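PDB 6RSX: regulatory Subunit of Protein Kinase A (cAMP-dependent) from Euglena gracilis from Euglena gracilis, which binds cyclic AMP in two tandem domains and probably controls the catalytic subunit of the kinase, as regulatory subunits of this family do. Local coordinates for residues N42-S47 and D79-I84; T64-H69 and V131-L136; I91-N96 and R124-Q129; I207-K212 and H257-D262. One frame throughout, in Å; residues are numbered along the deposited sequence.

Contact 1 (N42-S47 and D79-I84); sequences NILFRS and DNFYVI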
# COMPACT_ATOMS: atom_id res chain seq x y z
N ASN A 42 4.33 -5.17 5.65
CA ASN A 42 4.95 -4.31 4.66
C ASN A 42 4.73 -4.91 3.27
O ASN A 42 5.16 -6.03 3.00
CB ASN A 42 6.45 -4.14 4.95
CG ASN A 42 7.12 -3.22 3.96
OD1 ASN A 42 7.31 -3.61 2.82
ND2 ASN A 42 7.49 -1.99 4.38
N ILE A 43 4.11 -4.16 2.35
CA ILE A 43 3.67 -4.81 1.13
C ILE A 43 4.85 -5.15 0.22
O ILE A 43 4.78 -6.14 -0.52
CB ILE A 43 2.62 -3.99 0.37
CG1 ILE A 43 2.01 -4.85 -0.75
CG2 ILE A 43 3.20 -2.75 -0.23
CD1 ILE A 43 1.19 -6.05 -0.24
N LEU A 44 5.95 -4.39 0.28
CA LEU A 44 7.07 -4.70 -0.61
C LEU A 44 7.66 -6.07 -0.33
O LEU A 44 8.09 -6.76 -1.25
CB LEU A 44 8.15 -3.63 -0.51
CG LEU A 44 7.70 -2.27 -1.00
CD1 LEU A 44 8.78 -1.25 -0.75
CD2 LEU A 44 7.35 -2.33 -2.50
N PHE A 45 7.66 -6.50 0.93
CA PHE A 45 8.22 -7.80 1.26
C PHE A 45 7.20 -8.91 1.17
O PHE A 45 7.57 -10.05 0.88
CB PHE A 45 8.86 -7.77 2.65
CG PHE A 45 10.09 -6.92 2.74
CD1 PHE A 45 10.00 -5.56 3.03
CD2 PHE A 45 11.34 -7.48 2.51
CE1 PHE A 45 11.14 -4.78 3.10
CE2 PHE A 45 12.49 -6.71 2.60
CZ PHE A 45 12.39 -5.35 2.88
N ARG A 46 5.91 -8.61 1.39
CA ARG A 46 4.89 -9.64 1.27
C ARG A 46 4.90 -10.30 -0.10
O ARG A 46 4.56 -11.47 -0.22
CB ARG A 46 3.50 -9.04 1.54
CG ARG A 46 2.39 -10.09 1.60
CD ARG A 46 1.05 -9.47 1.91
NE ARG A 46 1.08 -8.77 3.18
CZ ARG A 46 0.19 -7.86 3.54
NH1 ARG A 46 -0.81 -7.55 2.72
NH2 ARG A 46 0.28 -7.26 4.72
N SER A 47 5.29 -9.55 -1.14
CA SER A 47 5.25 -10.09 -2.50
C SER A 47 6.36 -11.11 -2.77
O SER A 47 6.15 -12.07 -3.52
CB SER A 47 5.33 -8.94 -3.49
OG SER A 47 6.07 -7.86 -2.94
N ASP A 79 22.36 4.56 -0.24
CA ASP A 79 23.12 3.38 0.16
C ASP A 79 22.19 2.23 0.51
O ASP A 79 22.22 1.19 -0.14
CB ASP A 79 24.09 3.65 1.33
CG ASP A 79 23.47 4.47 2.49
OD1 ASP A 79 22.22 4.66 2.60
OD2 ASP A 79 24.28 4.91 3.34
N ASN A 80 21.30 2.42 1.50
CA ASN A 80 20.48 1.33 2.01
C ASN A 80 18.98 1.57 1.84
O ASN A 80 18.53 2.69 1.57
CB ASN A 80 20.74 1.11 3.51
CG ASN A 80 22.21 0.80 3.82
OD1 ASN A 80 22.85 -0.03 3.16
ND2 ASN A 80 22.74 1.45 4.85
N PHE A 81 18.23 0.48 1.95
CA PHE A 81 16.78 0.48 2.08
C PHE A 81 16.43 0.03 3.50
O PHE A 81 17.06 -0.90 4.04
CB PHE A 81 16.19 -0.45 1.03
CG PHE A 81 14.71 -0.66 1.14
CD1 PHE A 81 13.84 0.35 0.82
CD2 PHE A 81 14.22 -1.91 1.39
CE1 PHE A 81 12.41 0.15 0.88
CE2 PHE A 81 12.83 -2.12 1.45
CZ PHE A 81 11.95 -1.10 1.15
N TYR A 82 15.45 0.70 4.14
CA TYR A 82 15.21 0.51 5.57
C TYR A 82 13.76 0.11 5.84
O TYR A 82 12.84 0.57 5.16
CB TYR A 82 15.49 1.80 6.38
CG TYR A 82 16.95 2.25 6.31
CD1 TYR A 82 17.89 1.73 7.18
CD2 TYR A 82 17.34 3.25 5.41
CE1 TYR A 82 19.22 2.15 7.15
CE2 TYR A 82 18.67 3.67 5.36
CZ TYR A 82 19.60 3.13 6.24
OH TYR A 82 20.90 3.54 6.24
N VAL A 83 13.58 -0.73 6.87
CA VAL A 83 12.25 -0.93 7.48
C VAL A 83 12.35 -0.61 8.97
O VAL A 83 13.26 -1.06 9.66
CB VAL A 83 11.74 -2.38 7.28
CG1 VAL A 83 10.28 -2.55 7.82
CG2 VAL A 83 11.79 -2.80 5.81
N ILE A 84 11.37 0.14 9.49
CA ILE A 84 11.39 0.50 10.90
C ILE A 84 10.96 -0.70 11.74
O ILE A 84 9.92 -1.31 11.49
CB ILE A 84 10.45 1.69 11.16
CG1 ILE A 84 10.96 2.95 10.41
CG2 ILE A 84 10.39 1.94 12.66
CD1 ILE A 84 10.02 4.19 10.55

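Contact 2 (T64-H69 and V131-L136); sequences TAEAGH and VSNVRL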
# COMPACT_ATOMS: atom_id res chain seq x y z
N THR A 64 20.58 1.43 14.35
CA THR A 64 19.84 2.22 15.33
C THR A 64 20.14 3.69 15.08
O THR A 64 21.14 4.05 14.44
CB THR A 64 20.20 1.82 16.77
OG1 THR A 64 21.59 2.09 16.99
CG2 THR A 64 19.96 0.35 16.99
N ALA A 65 19.25 4.53 15.59
CA ALA A 65 19.39 5.98 15.50
C ALA A 65 18.83 6.59 16.77
O ALA A 65 17.69 6.27 17.13
CB ALA A 65 18.61 6.55 14.32
N GLU A 66 19.59 7.48 17.41
CA GLU A 66 19.08 8.17 18.58
C GLU A 66 18.07 9.23 18.17
O GLU A 66 18.14 9.78 17.08
CB GLU A 66 20.20 8.85 19.36
CG GLU A 66 21.14 7.89 20.05
CD GLU A 66 22.29 8.63 20.74
OE1 GLU A 66 22.14 9.84 21.04
OE2 GLU A 66 23.34 7.99 20.98
N ALA A 67 17.12 9.50 19.08
CA ALA A 67 16.14 10.56 18.87
C ALA A 67 16.81 11.82 18.33
O ALA A 67 17.81 12.30 18.88
CB ALA A 67 15.42 10.88 20.18
N GLY A 68 16.25 12.35 17.24
CA GLY A 68 16.72 13.57 16.62
C GLY A 68 17.80 13.40 15.56
O GLY A 68 18.09 14.35 14.84
N HIS A 69 18.36 12.21 15.43
CA HIS A 69 19.41 12.01 14.44
C HIS A 69 18.83 11.62 13.08
O HIS A 69 17.84 10.89 12.98
CB HIS A 69 20.39 10.96 14.95
CG HIS A 69 21.24 11.44 16.09
ND1 HIS A 69 22.61 11.40 16.05
CD2 HIS A 69 20.90 11.97 17.29
CE1 HIS A 69 23.09 11.88 17.19
NE2 HIS A 69 22.08 12.24 17.95
N VAL A 131 12.44 10.44 15.46
CA VAL A 131 11.71 11.26 16.43
C VAL A 131 12.03 10.73 17.82
O VAL A 131 12.52 11.46 18.68
CB VAL A 131 10.21 11.24 16.16
CG1 VAL A 131 9.43 11.99 17.28
CG2 VAL A 131 9.91 11.87 14.83
N SER A 132 11.73 9.46 18.05
CA SER A 132 12.18 8.70 19.21
C SER A 132 13.53 8.08 18.89
O SER A 132 14.06 8.22 17.79
CB SER A 132 11.16 7.61 19.52
OG SER A 132 11.07 6.72 18.40
N ASN A 133 14.09 7.34 19.84
CA ASN A 133 15.11 6.36 19.46
C ASN A 133 14.47 5.37 18.50
O ASN A 133 13.30 5.00 18.67
CB ASN A 133 15.64 5.62 20.67
CG ASN A 133 16.37 6.54 21.62
OD1 ASN A 133 16.86 7.61 21.24
ND2 ASN A 133 16.45 6.11 22.88
N VAL A 134 15.22 4.93 17.50
CA VAL A 134 14.66 4.10 16.45
C VAL A 134 15.54 2.86 16.26
O VAL A 134 16.79 2.92 16.37
CB VAL A 134 14.51 4.90 15.12
CG1 VAL A 134 14.29 3.96 13.94
CG2 VAL A 134 13.40 5.97 15.19
N ARG A 135 14.90 1.74 16.00
CA ARG A 135 15.56 0.52 15.57
C ARG A 135 15.10 0.22 14.15
O ARG A 135 13.91 0.30 13.85
CB ARG A 135 15.24 -0.68 16.48
CG ARG A 135 15.83 -0.65 17.88
CD ARG A 135 15.70 -2.03 18.62
NE ARG A 135 14.33 -2.58 18.64
CZ ARG A 135 14.05 -3.84 18.99
NH1 ARG A 135 15.04 -4.67 19.35
NH2 ARG A 135 12.79 -4.27 18.96
N LEU A 136 16.05 -0.16 13.26
CA LEU A 136 15.71 -0.40 11.86
C LEU A 136 16.33 -1.73 11.43
O LEU A 136 17.35 -2.15 11.99
CB LEU A 136 16.32 0.69 10.93
CG LEU A 136 16.15 2.17 11.29
CD1 LEU A 136 17.18 3.08 10.65
CD2 LEU A 136 14.81 2.59 10.77

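Contact 3 (I91-N96 and R124-Q129); sequences ILIQPN and RAASVQ. With CMP (adenosine-3',5'-cyclic-monophosphate), chain B.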
# COMPACT_ATOMS: atom_id res chain seq x y z
N ILE A 91 9.43 12.34 7.91
CA ILE A 91 9.82 12.57 6.52
C ILE A 91 9.79 14.07 6.30
O ILE A 91 8.74 14.72 6.47
CB ILE A 91 8.86 11.86 5.55
CG1 ILE A 91 8.75 10.37 5.85
CG2 ILE A 91 9.27 12.16 4.09
CD1 ILE A 91 10.11 9.60 5.87
N LEU A 92 10.94 14.64 5.95
CA LEU A 92 11.10 16.08 5.76
C LEU A 92 11.58 16.34 4.33
O LEU A 92 12.51 15.68 3.86
CB LEU A 92 12.12 16.66 6.76
CG LEU A 92 11.80 16.36 8.22
CD1 LEU A 92 13.01 16.28 9.07
CD2 LEU A 92 10.92 17.48 8.68
N ILE A 93 10.97 17.30 3.65
CA ILE A 93 11.35 17.59 2.27
C ILE A 93 11.57 19.09 2.09
O ILE A 93 10.69 19.90 2.40
CB ILE A 93 10.32 17.06 1.26
CG1 ILE A 93 10.16 15.53 1.44
CG2 ILE A 93 10.76 17.43 -0.21
CD1 ILE A 93 9.03 14.92 0.56
N GLN A 94 12.76 19.45 1.59
CA GLN A 94 13.05 20.83 1.23
C GLN A 94 12.65 21.07 -0.21
O GLN A 94 12.81 20.19 -1.07
CB GLN A 94 14.57 21.09 1.33
CG GLN A 94 15.15 20.84 2.71
CD GLN A 94 16.61 20.57 2.60
OE1 GLN A 94 17.04 19.42 2.74
NE2 GLN A 94 17.40 21.61 2.32
N PRO A 95 12.23 22.30 -0.52
CA PRO A 95 11.92 22.63 -1.92
C PRO A 95 13.16 22.87 -2.74
O PRO A 95 13.11 22.81 -3.97
CB PRO A 95 11.11 23.92 -1.80
CG PRO A 95 11.54 24.51 -0.51
CD PRO A 95 11.82 23.36 0.41
N ASN A 96 14.26 23.13 -2.08
CA ASN A 96 15.57 23.25 -2.73
C ASN A 96 16.63 23.25 -1.65
O ASN A 96 16.32 23.46 -0.46
CB ASN A 96 15.64 24.51 -3.57
CG ASN A 96 15.51 25.77 -2.74
OD1 ASN A 96 16.42 26.12 -1.99
ND2 ASN A 96 14.40 26.46 -2.88
N ARG A 124 18.70 11.08 -2.67
CA ARG A 124 17.52 10.95 -1.76
C ARG A 124 16.52 12.09 -1.95
O ARG A 124 16.87 13.28 -1.97
CB ARG A 124 17.97 10.95 -0.29
CG ARG A 124 18.92 9.83 0.18
CD ARG A 124 18.37 8.42 -0.09
NE ARG A 124 19.21 7.42 0.57
CZ ARG A 124 18.91 6.13 0.58
NH1 ARG A 124 17.80 5.72 -0.04
NH2 ARG A 124 19.71 5.28 1.25
N ALA A 125 15.22 11.74 -1.98
CA ALA A 125 14.15 12.73 -2.17
C ALA A 125 13.66 13.40 -0.86
O ALA A 125 12.88 14.35 -0.92
CB ALA A 125 12.95 12.07 -2.89
N ALA A 126 14.08 12.90 0.29
CA ALA A 126 13.62 13.42 1.56
C ALA A 126 14.69 13.12 2.59
O ALA A 126 15.47 12.17 2.43
CB ALA A 126 12.28 12.76 1.94
N SER A 127 14.69 13.92 3.65
CA SER A 127 15.40 13.54 4.86
C SER A 127 14.49 12.67 5.73
O SER A 127 13.26 12.85 5.75
CB SER A 127 15.81 14.79 5.64
OG SER A 127 16.71 15.63 4.87
N VAL A 128 15.09 11.78 6.50
CA VAL A 128 14.33 10.93 7.44
C VAL A 128 14.97 11.07 8.80
O VAL A 128 16.14 10.67 8.99
CB VAL A 128 14.30 9.47 7.00
CG1 VAL A 128 13.41 8.62 7.95
CG2 VAL A 128 13.81 9.35 5.57
N GLN A 129 14.23 11.64 9.76
CA GLN A 129 14.80 11.97 11.07
C GLN A 129 14.14 11.15 12.16
O GLN A 129 12.91 11.09 12.23
CB GLN A 129 14.60 13.46 11.36
CG GLN A 129 15.18 13.87 12.68
CD GLN A 129 15.14 15.38 12.88
OE1 GLN A 129 14.26 16.05 12.37
NE2 GLN A 129 16.12 15.92 13.61
P CMP B . 14.67 7.90 -1.20
O1P CMP B . 15.75 6.82 -1.55
O2P CMP B . 14.40 9.07 -2.05
O5' CMP B . 15.05 8.56 0.21
C5' CMP B . 14.07 9.24 0.99
C4' CMP B . 12.89 8.33 1.10
O4' CMP B . 11.75 8.89 1.77
C3' CMP B . 12.31 7.93 -0.23
O3' CMP B . 13.18 7.10 -0.96
C2' CMP B . 10.98 7.29 0.16
O2' CMP B . 11.21 5.93 0.51
C1' CMP B . 10.62 8.09 1.45
N9 CMP B . 9.48 8.99 1.30
C8 CMP B . 8.41 9.07 2.17
N7 CMP B . 7.61 10.03 1.75
C5 CMP B . 8.13 10.51 0.62
C6 CMP B . 7.63 11.50 -0.19
N6 CMP B . 6.44 12.30 -0.10
N1 CMP B . 8.25 11.84 -1.30
C2 CMP B . 9.44 11.23 -1.59
N3 CMP B . 9.95 10.23 -0.79
C4 CMP B . 9.29 9.89 0.33
O HOH W 1 15.29 17.59 3.81

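Contact 4 (I207-K212 and H257-D262); sequences IIIDGK and HCVSLD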
# COMPACT_ATOMS: atom_id res chain seq x y z
N ILE A 207 -11.37 -1.61 -6.93
CA ILE A 207 -11.55 -0.62 -7.99
C ILE A 207 -11.62 -1.37 -9.32
O ILE A 207 -10.75 -2.19 -9.62
CB ILE A 207 -10.40 0.42 -8.02
CG1 ILE A 207 -10.17 1.04 -6.65
CG2 ILE A 207 -10.71 1.53 -9.03
CD1 ILE A 207 -9.02 0.39 -5.90
N ILE A 208 -12.64 -1.07 -10.12
CA ILE A 208 -12.82 -1.75 -11.39
C ILE A 208 -11.92 -1.11 -12.45
O ILE A 208 -11.95 0.11 -12.65
CB ILE A 208 -14.28 -1.68 -11.83
CG1 ILE A 208 -15.15 -2.27 -10.71
CG2 ILE A 208 -14.44 -2.38 -13.17
CD1 ILE A 208 -16.63 -1.93 -10.84
N ILE A 209 -11.12 -1.94 -13.12
CA ILE A 209 -10.35 -1.49 -14.28
C ILE A 209 -11.22 -1.61 -15.53
O ILE A 209 -11.41 -0.64 -16.26
CB ILE A 209 -9.05 -2.29 -14.44
CG1 ILE A 209 -8.18 -2.11 -13.19
CG2 ILE A 209 -8.31 -1.80 -15.68
CD1 ILE A 209 -7.02 -3.08 -13.13
N ASP A 210 -11.73 -2.80 -15.80
CA ASP A 210 -12.65 -3.00 -16.91
C ASP A 210 -13.71 -4.00 -16.48
O ASP A 210 -13.52 -4.77 -15.53
CB ASP A 210 -11.92 -3.47 -18.19
CG ASP A 210 -11.06 -4.70 -17.98
OD1 ASP A 210 -11.60 -5.82 -17.97
OD2 ASP A 210 -9.82 -4.55 -17.84
N GLY A 211 -14.84 -3.97 -17.16
CA GLY A 211 -15.93 -4.85 -16.82
C GLY A 211 -17.10 -4.13 -16.18
O GLY A 211 -17.29 -2.92 -16.32
N LYS A 212 -17.87 -4.90 -15.43
CA LYS A 212 -19.18 -4.42 -14.96
C LYS A 212 -19.56 -5.25 -13.75
O LYS A 212 -19.33 -6.46 -13.74
CB LYS A 212 -20.23 -4.55 -16.07
CG LYS A 212 -21.66 -4.13 -15.66
CD LYS A 212 -22.70 -4.68 -16.62
CE LYS A 212 -23.37 -3.57 -17.40
NZ LYS A 212 -22.35 -2.80 -18.16
N HIS A 257 -12.01 -7.07 -14.57
CA HIS A 257 -10.67 -6.97 -14.01
C HIS A 257 -10.62 -5.83 -13.01
O HIS A 257 -11.03 -4.70 -13.33
CB HIS A 257 -9.62 -6.77 -15.09
CG HIS A 257 -9.58 -7.88 -16.06
ND1 HIS A 257 -10.28 -7.86 -17.25
CD2 HIS A 257 -8.95 -9.08 -16.02
CE1 HIS A 257 -10.07 -8.99 -17.90
NE2 HIS A 257 -9.26 -9.74 -17.18
N CYS A 258 -10.17 -6.14 -11.81
CA CYS A 258 -10.14 -5.19 -10.72
C CYS A 258 -8.74 -5.14 -10.13
O CYS A 258 -7.86 -5.95 -10.46
CB CYS A 258 -11.14 -5.57 -9.64
SG CYS A 258 -12.87 -5.47 -10.22
N VAL A 259 -8.54 -4.18 -9.26
CA VAL A 259 -7.45 -4.25 -8.29
C VAL A 259 -8.06 -4.03 -6.92
O VAL A 259 -9.09 -3.35 -6.77
CB VAL A 259 -6.32 -3.23 -8.57
CG1 VAL A 259 -5.43 -3.70 -9.71
CG2 VAL A 259 -6.92 -1.87 -8.88
N SER A 260 -7.43 -4.63 -5.92
CA SER A 260 -7.98 -4.59 -4.57
C SER A 260 -6.94 -4.15 -3.55
O SER A 260 -5.73 -4.24 -3.75
CB SER A 260 -8.54 -5.95 -4.17
OG SER A 260 -7.51 -6.90 -4.08
N LEU A 261 -7.46 -3.65 -2.43
CA LEU A 261 -6.70 -3.39 -1.22
C LEU A 261 -7.28 -4.24 -0.11
O LEU A 261 -8.51 -4.24 0.09
CB LEU A 261 -6.75 -1.91 -0.82
CG LEU A 261 -6.18 -0.86 -1.74
CD1 LEU A 261 -6.42 0.50 -1.13
CD2 LEU A 261 -4.64 -1.14 -1.92
N ASP A 262 -6.42 -4.95 0.62
CA ASP A 262 -6.93 -5.68 1.77
C ASP A 262 -7.18 -4.72 2.93
O ASP A 262 -6.79 -3.55 2.89
CB ASP A 262 -6.00 -6.85 2.15
CG ASP A 262 -4.68 -6.39 2.78
OD1 ASP A 262 -4.54 -5.23 3.22
OD2 ASP A 262 -3.75 -7.24 2.83

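Contact 1 (N42-S47 and D79-I84)
Phe45 turns its CG anti to its own carbonyl carbon (chi1 -68°), while Phe81 on strand 80-84 holds its CG anti to the backbone N (chi1 174°), so the two rings reach for each other tip to tip. They meet rim to rim, with planes 26° apart and centroids 5.9 Å apart; neither lies over the face of the other, and Phe45 CE1 touches Phe81 CE2 at 3.6 Å. That same CE1 also meets the CG2 methyl of Val83 at 3.4 Å, so one corner of the Phe45 ring presses against two strand residues. Leu44 comes across obliquely, setting CD1 3.7 Å from Phe81 CZ. The helical turn that carries Leu44 and Phe45 is N-capped by Asn42, whose OD1 takes weak hydrogen bonds from Leu44 N and Phe45 N, while its ND2 reaches Gly110 O and Ser112 OG. Around this buried apolar patch Leu39 and Met60 add side chains against Phe45 and Val83, and Phe144 meets the Phe81 ring. A short helical turn between helices 29-39 and 50-59, laid on the beta barrel, is consistent with the N3A motif of cyclic nucleotide-binding domains.

Contact 2 (T64-H69 and V131-L136)
Ala65 O is the best-held polar atom here, gripped twice: Val134 N donates a hydrogen bond of 2.8 Å to it, arriving nearly along the C=O axis, and the CA-H of Asn133 adds a softer contact. Its counterpart Val134 O is held in the same double way, by Ala65 N at 3.0 Å, in the carbonyl plane on a lone pair, and by the CA-H of Thr64. Together these make Ala65 and Val134 a hydrogen-bonded antiparallel pair, with Thr64 and Arg135 as the non-hydrogen-bonded pair next to it. Thr64 and Arg135 point to one face, Thr64 CG2 4.3 Å from Arg135 CG, and the Arg135 NE finds its partner in Ser86 OG. On the other face the CB atoms of Ala65 and Val134 lie 4.5 Å apart, with Ile71 against Ala65 and Cys89 against Val134.

Past the strand end a side chain takes over from the backbone. Asn133 sets its CG anti to the carbonyl carbon (chi1 -65°), which lets OD1 accept from Ala67 N at 2.9 Å in a fairly straight bond (166°). Beside it the methyl of Ala67 rests on Val131 O at 3.3 Å. The chain then swings through a type II turn from Glu66 to His69, closed by His69 N on Glu66 O at 2.9 Å; Gly68 has backbone angles at which a side chain would jam against the preceding carbonyl. This is a rim of the antiparallel beta barrel of a cyclic nucleotide-binding domain, where edge strand 61-65 bends away toward strand 70-72.

Contact 3 (I91-N96 and R124-Q129)
The small methyl of Ala126 is the bump that fits between two isoleucines: its CB sits 3.7 Å from Ile91 CG2 and 3.5 Å from Ile93 CG1. Each isoleucine then uses another part of its surface. Ile91 lies side by side with Val128, its CD1 3.7 Å from Val128 CG2, while its CG2 also meets adenine N7 of the bound cyclic AMP at 3.6 Å. Ile93 extends CD1 to N1 of the same base at 3.7 Å, so the two side chains form a ridged apolar wall for the purine. On the opposite face Leu92 lays CD1 against the Gln129 side chain, crossing it obliquely. The backbone beneath is clamped by paired hydrogen bonds between Leu92 and Ser127, and a water bridges Gln94 OE1 and Ser127 OG, side chains also tied down through Gln94 NE2 on Ala99 O and Ser127 OG with Gln74 N.

At the other end of the nucleotide, Arg124 bends at chi2 and brings NH1 to O1P of the phosphate at 2.8 Å, edge-on and near the guanidinium plane; Ala125 N holds O2P at 2.8 Å. Arg124 NH2 is anchored by Asp79, which would help fix the guanidinium. An alanine at Arg124 would remove the guanidinium and would probably weaken the grip on the phosphate, with Asp79 losing its ion-pair partner. With Gly114, Glu115 and Ala117 also bonding the ligand, this is the cyclic nucleotide pocket and its phosphate-binding cassette.

Contact 4 (I207-K212 and H257-D262)
Ile207 and Val259 form an antiparallel hydrogen-bonded pair, Ile208 and Cys258 follow as a non-hydrogen-bonded one, and then the register slips by one in a classic beta bulge, Ile209 and Asp210 both facing His257. The His257 carbonyl pays for the bulge by accepting twice, from Ile209 N at 2.8 Å and from Asp210 N at 3.2 Å. Asp210 holds its CG in the crowded position between backbone N and carbonyl carbon (chi1 53°), and this puts OD1 2.5 Å from His257 ND1. The bond is short and almost straight (172°); it lies in the imidazole plane and uses the syn lone pair of OD1, although the carboxylate and ring planes are 59° apart. Such a close carboxylate would probably favour a charged imidazole. An alanine in place of Asp210 removes that acceptor and would probably let the His257 ring turn more freely. Ile209 packs its CB on His257 O at 3.3 Å and crosses Val259 at about a right angle, Ile209 CD1 to Val259 CG1 3.8 Å. On the reverse face Cys258 SG lies 4.0 Å from Ile208 CG1.

Helix 149-165 covers the Ile207 and Val259 side through Phe162 and Tyr159. Strand 185-189 flanks strand 256-262, bringing Phe189 to Cys258, and Leu229 of strand 222-229 meets Ile208.

How the contacts relate
Contact 1 is wholly buried and apolar, whereas contact 2 is a surface junction of backbone bonds and one asparagine; both reach the same sheet, where Leu136 of contact 2 packs on Tyr82 and Ile84. Contacts 3 and 4 are partly buried strand pairings in different cyclic nucleotide-binding domains, and of the two it is contact 3 that touches a ligand, while contact 4 has a His-carboxylate bond. Contact 3 is nested in the loop closed by contact 2, joined to it by Gln129 NE2 on Gly68 O. The salt bridge between Arg46 and Asp262 ties contact 1 to contact 4.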